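Local structure of Methylcobalamin\: coenzyme M methyltransferase (Methanosarcina mazei, 4AY7) at residues Ala308-Ala313 against Asp319-Gly324; Lys277-Ile282 against Ala286-Asn291. The protein catalyses the transfer of a methyl group from a methylated corrinoid to coenzyme M, a zinc-dependent step of methanogenesis. One frame throughout, in Å; residues are numbered along the deposited sequence.

Contact 1 (Ala308-Ala313 against Asp319-Gly324). With MG (magnesium ion), chain D.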
loop_
_atom_site.group_PDB
_atom_site.type_symbol
_atom_site.label_atom_id
_atom_site.label_comp_id
_atom_site.label_asym_id
_atom_site.label_seq_id
_atom_site.Cartn_x
_atom_site.Cartn_y
_atom_site.Cartn_z
ATOM N N ALA A 308 22.355 -7.574 -3.533
ATOM C CA ALA A 308 22.657 -8.511 -2.482
ATOM C C ALA A 308 21.459 -8.783 -1.525
ATOM O O ALA A 308 21.156 -9.950 -1.185
ATOM C CB ALA A 308 23.885 -8.087 -1.698
ATOM N N GLU A 309 20.782 -7.739 -1.092
ATOM C CA GLU A 309 19.670 -7.867 -0.157
ATOM C C GLU A 309 18.457 -8.416 -0.861
ATOM O O GLU A 309 17.711 -9.151 -0.239
ATOM C CB GLU A 309 19.373 -6.516 0.545
ATOM C CG GLU A 309 20.558 -6.172 1.467
ATOM C CD GLU A 309 20.428 -4.778 2.111
ATOM O OE1 GLU A 309 19.301 -4.193 2.074
ATOM O OE2 GLU A 309 21.479 -4.264 2.637
ATOM N N ALA A 310 18.269 -8.078 -2.145
ATOM C CA ALA A 310 17.245 -8.695 -3.008
ATOM C C ALA A 310 17.420 -10.203 -3.109
ATOM O O ALA A 310 16.487 -11.033 -2.848
ATOM C CB ALA A 310 17.255 -8.090 -4.406
ATOM N N LYS A 311 18.646 -10.582 -3.475
ATOM C CA LYS A 311 19.022 -11.985 -3.574
ATOM C C LYS A 311 18.728 -12.749 -2.282
ATOM O O LYS A 311 18.142 -13.827 -2.319
ATOM C CB LYS A 311 20.522 -12.106 -3.909
ATOM C CG LYS A 311 21.012 -13.508 -4.208
ATOM C CD LYS A 311 22.530 -13.538 -4.533
ATOM C CE LYS A 311 23.081 -14.936 -4.817
ATOM N NZ LYS A 311 24.466 -14.939 -5.475
ATOM N N GLU A 312 19.136 -12.191 -1.158
ATOM C CA GLU A 312 18.782 -12.737 0.126
ATOM C C GLU A 312 17.243 -12.965 0.352
ATOM O O GLU A 312 16.865 -14.013 0.838
ATOM C CB GLU A 312 19.377 -11.916 1.257
ATOM C CG GLU A 312 19.227 -12.617 2.570
ATOM C CD GLU A 312 20.203 -12.167 3.645
ATOM O OE1 GLU A 312 21.241 -11.488 3.334
ATOM O OE2 GLU A 312 19.907 -12.554 4.837
ATOM N N ALA A 313 16.384 -11.988 0.062
ATOM C CA ALA A 313 14.959 -12.186 0.104
ATOM C C ALA A 313 14.447 -13.292 -0.830
ATOM O O ALA A 313 13.631 -14.157 -0.423
ATOM C CB ALA A 313 14.242 -10.866 -0.163
ATOM N N ASP A 319 7.651 -14.028 -1.793
ATOM C CA ASP A 319 6.728 -14.371 -2.826
ATOM C C ASP A 319 6.647 -13.378 -3.949
ATOM O O ASP A 319 6.365 -13.732 -5.102
ATOM C CB ASP A 319 5.382 -14.660 -2.204
ATOM C CG ASP A 319 5.465 -15.771 -1.184
ATOM O OD1 ASP A 319 5.730 -16.895 -1.631
ATOM O OD2 ASP A 319 5.390 -15.559 0.043
ATOM N N VAL A 320 6.786 -12.121 -3.596
ATOM C CA VAL A 320 6.815 -10.984 -4.506
ATOM C C VAL A 320 7.957 -10.062 -4.051
ATOM O O VAL A 320 7.956 -9.591 -2.890
ATOM C CB VAL A 320 5.518 -10.169 -4.527
ATOM C CG1 VAL A 320 5.734 -8.865 -5.324
ATOM C CG2 VAL A 320 4.320 -11.005 -5.097
ATOM N N LEU A 321 8.955 -9.907 -4.900
ATOM C CA LEU A 321 10.139 -9.092 -4.519
ATOM C C LEU A 321 9.753 -7.631 -4.674
ATOM O O LEU A 321 9.243 -7.204 -5.746
ATOM C CB LEU A 321 11.319 -9.395 -5.380
ATOM C CG LEU A 321 12.619 -8.605 -5.206
ATOM C CD1 LEU A 321 13.093 -8.822 -3.783
ATOM C CD2 LEU A 321 13.720 -8.871 -6.240
ATOM N N ALA A 322 9.984 -6.863 -3.615
ATOM C CA ALA A 322 9.506 -5.453 -3.591
ATOM C C ALA A 322 10.224 -4.643 -2.527
ATOM O O ALA A 322 10.791 -5.212 -1.618
ATOM C CB ALA A 322 7.976 -5.415 -3.349
ATOM N N PRO A 323 10.112 -3.268 -2.590
ATOM C CA PRO A 323 10.582 -2.424 -1.506
ATOM C C PRO A 323 9.829 -2.786 -0.206
ATOM O O PRO A 323 8.646 -3.126 -0.239
ATOM C CB PRO A 323 10.231 -1.016 -1.988
ATOM C CG PRO A 323 10.188 -1.148 -3.490
ATOM C CD PRO A 323 9.593 -2.483 -3.725
ATOM N N GLY A 324 10.466 -2.598 0.929
ATOM C CA GLY A 324 9.814 -2.818 2.171
ATOM C C GLY A 324 8.751 -1.781 2.531
ATOM O O GLY A 324 7.838 -2.080 3.237
HETATM MG MG MG D . 6.276 -18.966 -2.093
HETATM O O HOH W 1 6.404 -18.722 -4.102
HETATM O O HOH W 2 8.271 -19.113 -1.505
#
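L321 reaches out of its strand to meet two alanines, A310 and A313, one turn of helix apart on the facing helix. The path can be followed outward. CB leaves the backbone toward helix 308-313, and with CG anti to the backbone N (chi1 176°) the fork lies against the two alanines. At CG the chain divides. CD2 ends alongside the methyl of A310, 4.1 Å from CB. CD1 lies by the next turn, 4.3 Å from A313 CB, and also sits 4.2 Å from the carbonyl O of A310. The isobutyl fork is thus spread across the two methyls, and R343 of helix 333-346 and V33 also touch the leucine.

Just before the strand, D319 turns away from the helix. Its OD1 binds the magnesium ion at 2.2 Å, whereas OD2 stays 4.1 Å from the metal, so the carboxylate is monodentate. Two waters lie roughly 96° and 104° from OD1 about the ion, which is compatible with part of an octahedral shell, though only three ligands are modelled here. OD2 is turned to the neighbouring helix and strand.

This is a helix lying on the outside of a TIM barrel, against the strand that follows it. The chemistry divides cleanly: no hydrogen bond joins the two segments, which meet through three buried apolar side chains, while the charge just ahead of the strand is spent on the metal and the neighbouring strand and helix.

Contact 2 (Lys277-Ile282 against Ala286-Asn291); sequences KGKEVI and ARLVGN
I282 and L288 form the apolar heart of the meeting between helix 277-282 and strand 287-291. I282 CD1 lies 4.0 Å from L288 CB, which is flanked by a second carbon, K279 CD, at 3.8 Å. K279 and L288 run past each other in opposite directions, the lysine folded by bends at chi2 and chi3 so that its CD lies against L288 CB. The CD2 branch of L288 reaches the helix backbone, 4.2 Å from G278 CA, where no side chain stands between.

Of a different kind is the approach of I282 CD1 to the carbonyl O of A286, only 3.2 Å. CG1 occupies the crowded position between the backbone N and the carbonyl carbon (chi1 78°), which lays the long branch against A286 O, just ahead of the strand. This buried oxygen has no polar partner in the model; the methyl packs tightly against it instead of a donor.

The charged groups find partners outside the two segments. K279 NZ pairs with D319, and R287, whose side chain leaves the strand away from the helix, gives its NE to L23 O. K279 NZ and R287 NE, of like-charged groups, remain 6.4 Å apart.

Helix and strand run at 152°, roughly antiparallel, with a closest approach of the axes of 8.8 Å, as the second half of the beta-alpha-beta unit made by strand 265-267, helix 275-282 and strand 287-292. L255 and A259 of helix 252-259 also touch I282, while V268 and I318 border L288.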
loop_
_atom_site.group_PDB
_atom_site.type_symbol
_atom_site.label_atom_id
_atom_site.label_comp_id
_atom_site.label_asym_id
_atom_site.label_seq_id
_atom_site.Cartn_x
_atom_site.Cartn_y
_atom_site.Cartn_z
ATOM N N LYS A 277 12.507 -15.712 8.032
ATOM C CA LYS A 277 11.943 -15.730 9.333
ATOM C C LYS A 277 10.437 -15.374 9.205
ATOM O O LYS A 277 9.525 -16.060 9.797
ATOM C CB LYS A 277 12.673 -14.775 10.256
ATOM C CG LYS A 277 11.990 -14.629 11.597
ATOM C CD LYS A 277 12.619 -13.529 12.461
ATOM C CE LYS A 277 12.495 -13.942 13.952
ATOM N NZ LYS A 277 12.542 -12.847 14.972
ATOM N N GLY A 278 10.152 -14.324 8.437
ATOM C CA GLY A 278 8.763 -13.960 8.205
ATOM C C GLY A 278 7.926 -15.122 7.663
ATOM O O GLY A 278 6.753 -15.328 8.091
ATOM N N LYS A 279 8.499 -15.882 6.715
ATOM C CA LYS A 279 7.775 -17.025 6.093
ATOM C C LYS A 279 7.494 -18.094 7.127
ATOM O O LYS A 279 6.456 -18.764 7.070
ATOM C CB LYS A 279 8.507 -17.583 4.853
ATOM C CG LYS A 279 8.557 -16.626 3.678
ATOM C CD LYS A 279 7.213 -16.521 2.914
ATOM C CE LYS A 279 7.043 -17.798 2.099
ATOM N NZ LYS A 279 5.772 -17.806 1.379
ATOM N N GLU A 280 8.405 -18.271 8.087
ATOM C CA GLU A 280 8.215 -19.251 9.155
ATOM C C GLU A 280 7.030 -18.887 10.043
ATOM O O GLU A 280 6.248 -19.762 10.426
ATOM C CB GLU A 280 9.453 -19.446 10.042
ATOM C CG GLU A 280 10.606 -20.275 9.408
ATOM C CD GLU A 280 11.815 -20.468 10.370
ATOM O OE1 GLU A 280 11.585 -20.386 11.626
ATOM O OE2 GLU A 280 12.985 -20.690 9.896
ATOM N N VAL A 281 6.904 -17.586 10.345
ATOM C CA VAL A 281 5.801 -17.091 11.197
ATOM C C VAL A 281 4.456 -17.245 10.493
ATOM O O VAL A 281 3.505 -17.767 11.073
ATOM C CB VAL A 281 6.032 -15.653 11.647
ATOM C CG1 VAL A 281 4.793 -15.107 12.376
ATOM C CG2 VAL A 281 7.268 -15.532 12.501
ATOM N N ILE A 282 4.373 -16.870 9.241
ATOM C CA ILE A 282 3.115 -16.860 8.580
ATOM C C ILE A 282 2.694 -18.160 7.964
ATOM O O ILE A 282 1.495 -18.365 7.787
ATOM C CB ILE A 282 3.012 -15.670 7.543
ATOM C CG1 ILE A 282 3.766 -15.979 6.253
ATOM C CG2 ILE A 282 3.452 -14.365 8.215
ATOM C CD1 ILE A 282 3.803 -14.839 5.241
ATOM N N ALA A 286 -0.626 -16.721 4.504
ATOM C CA ALA A 286 -0.530 -15.564 3.608
ATOM C C ALA A 286 0.847 -15.637 2.940
ATOM O O ALA A 286 1.711 -16.453 3.365
ATOM C CB ALA A 286 -0.697 -14.231 4.321
ATOM N N ARG A 287 0.990 -14.934 1.826
ATOM C CA ARG A 287 2.265 -14.807 1.153
ATOM C C ARG A 287 2.968 -13.558 1.584
ATOM O O ARG A 287 2.353 -12.641 2.163
ATOM C CB ARG A 287 2.061 -14.811 -0.345
ATOM C CG ARG A 287 2.143 -16.156 -1.023
ATOM C CD ARG A 287 1.142 -17.155 -0.445
ATOM N NE ARG A 287 -0.233 -16.717 -0.532
ATOM C CZ ARG A 287 -1.235 -17.128 0.236
ATOM N NH1 ARG A 287 -1.097 -18.098 1.123
ATOM N NH2 ARG A 287 -2.456 -16.628 0.086
ATOM N N LEU A 288 4.265 -13.476 1.317
ATOM C CA LEU A 288 5.097 -12.366 1.810
ATOM C C LEU A 288 5.660 -11.513 0.668
ATOM O O LEU A 288 6.175 -12.020 -0.341
ATOM C CB LEU A 288 6.201 -12.858 2.733
ATOM C CG LEU A 288 6.893 -11.853 3.649
ATOM C CD1 LEU A 288 5.929 -11.243 4.653
ATOM C CD2 LEU A 288 8.133 -12.460 4.347
ATOM N N VAL A 289 5.446 -10.210 0.782
ATOM C CA VAL A 289 5.833 -9.251 -0.227
ATOM C C VAL A 289 6.866 -8.335 0.422
ATOM O O VAL A 289 6.673 -7.841 1.514
ATOM C CB VAL A 289 4.659 -8.407 -0.703
ATOM C CG1 VAL A 289 5.144 -7.392 -1.745
ATOM C CG2 VAL A 289 3.473 -9.304 -1.203
ATOM N N GLY A 290 7.961 -8.105 -0.279
ATOM C CA GLY A 290 9.030 -7.239 0.271
ATOM C C GLY A 290 10.395 -7.691 -0.169
ATOM O O GLY A 290 10.489 -8.316 -1.199
ATOM N N ASN A 291 11.464 -7.400 0.584
ATOM C CA ASN A 291 11.464 -6.605 1.826
ATOM C C ASN A 291 12.631 -5.603 1.865
ATOM O O ASN A 291 13.243 -5.370 2.940
ATOM C CB ASN A 291 11.583 -7.537 3.021
ATOM C CG ASN A 291 12.840 -8.371 2.969
ATOM O OD1 ASN A 291 13.572 -8.315 1.983
ATOM N ND2 ASN A 291 13.080 -9.158 3.999
#

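Overall arrangement
Contacts 1 and 2 each set a helix against the strand that follows it, with centres about 11 Å apart and with strands 287-292 and 320-323 side by side. D319 ties them together: OD2 is 2.6 Å from K279 NZ in a salt bridge and 2.7 Å from L288 N, a probable hydrogen bond, so the carboxylate that holds magnesium also fixes helix and strand of contact 2. A313 CB also packs 3.4 Å from N291 OD1. The zinc site is separate: L288 lies about 12 Å from the zinc ion between nearest side-chain atoms and metal, although C325, one of its ligands, directly follows segment 319-324.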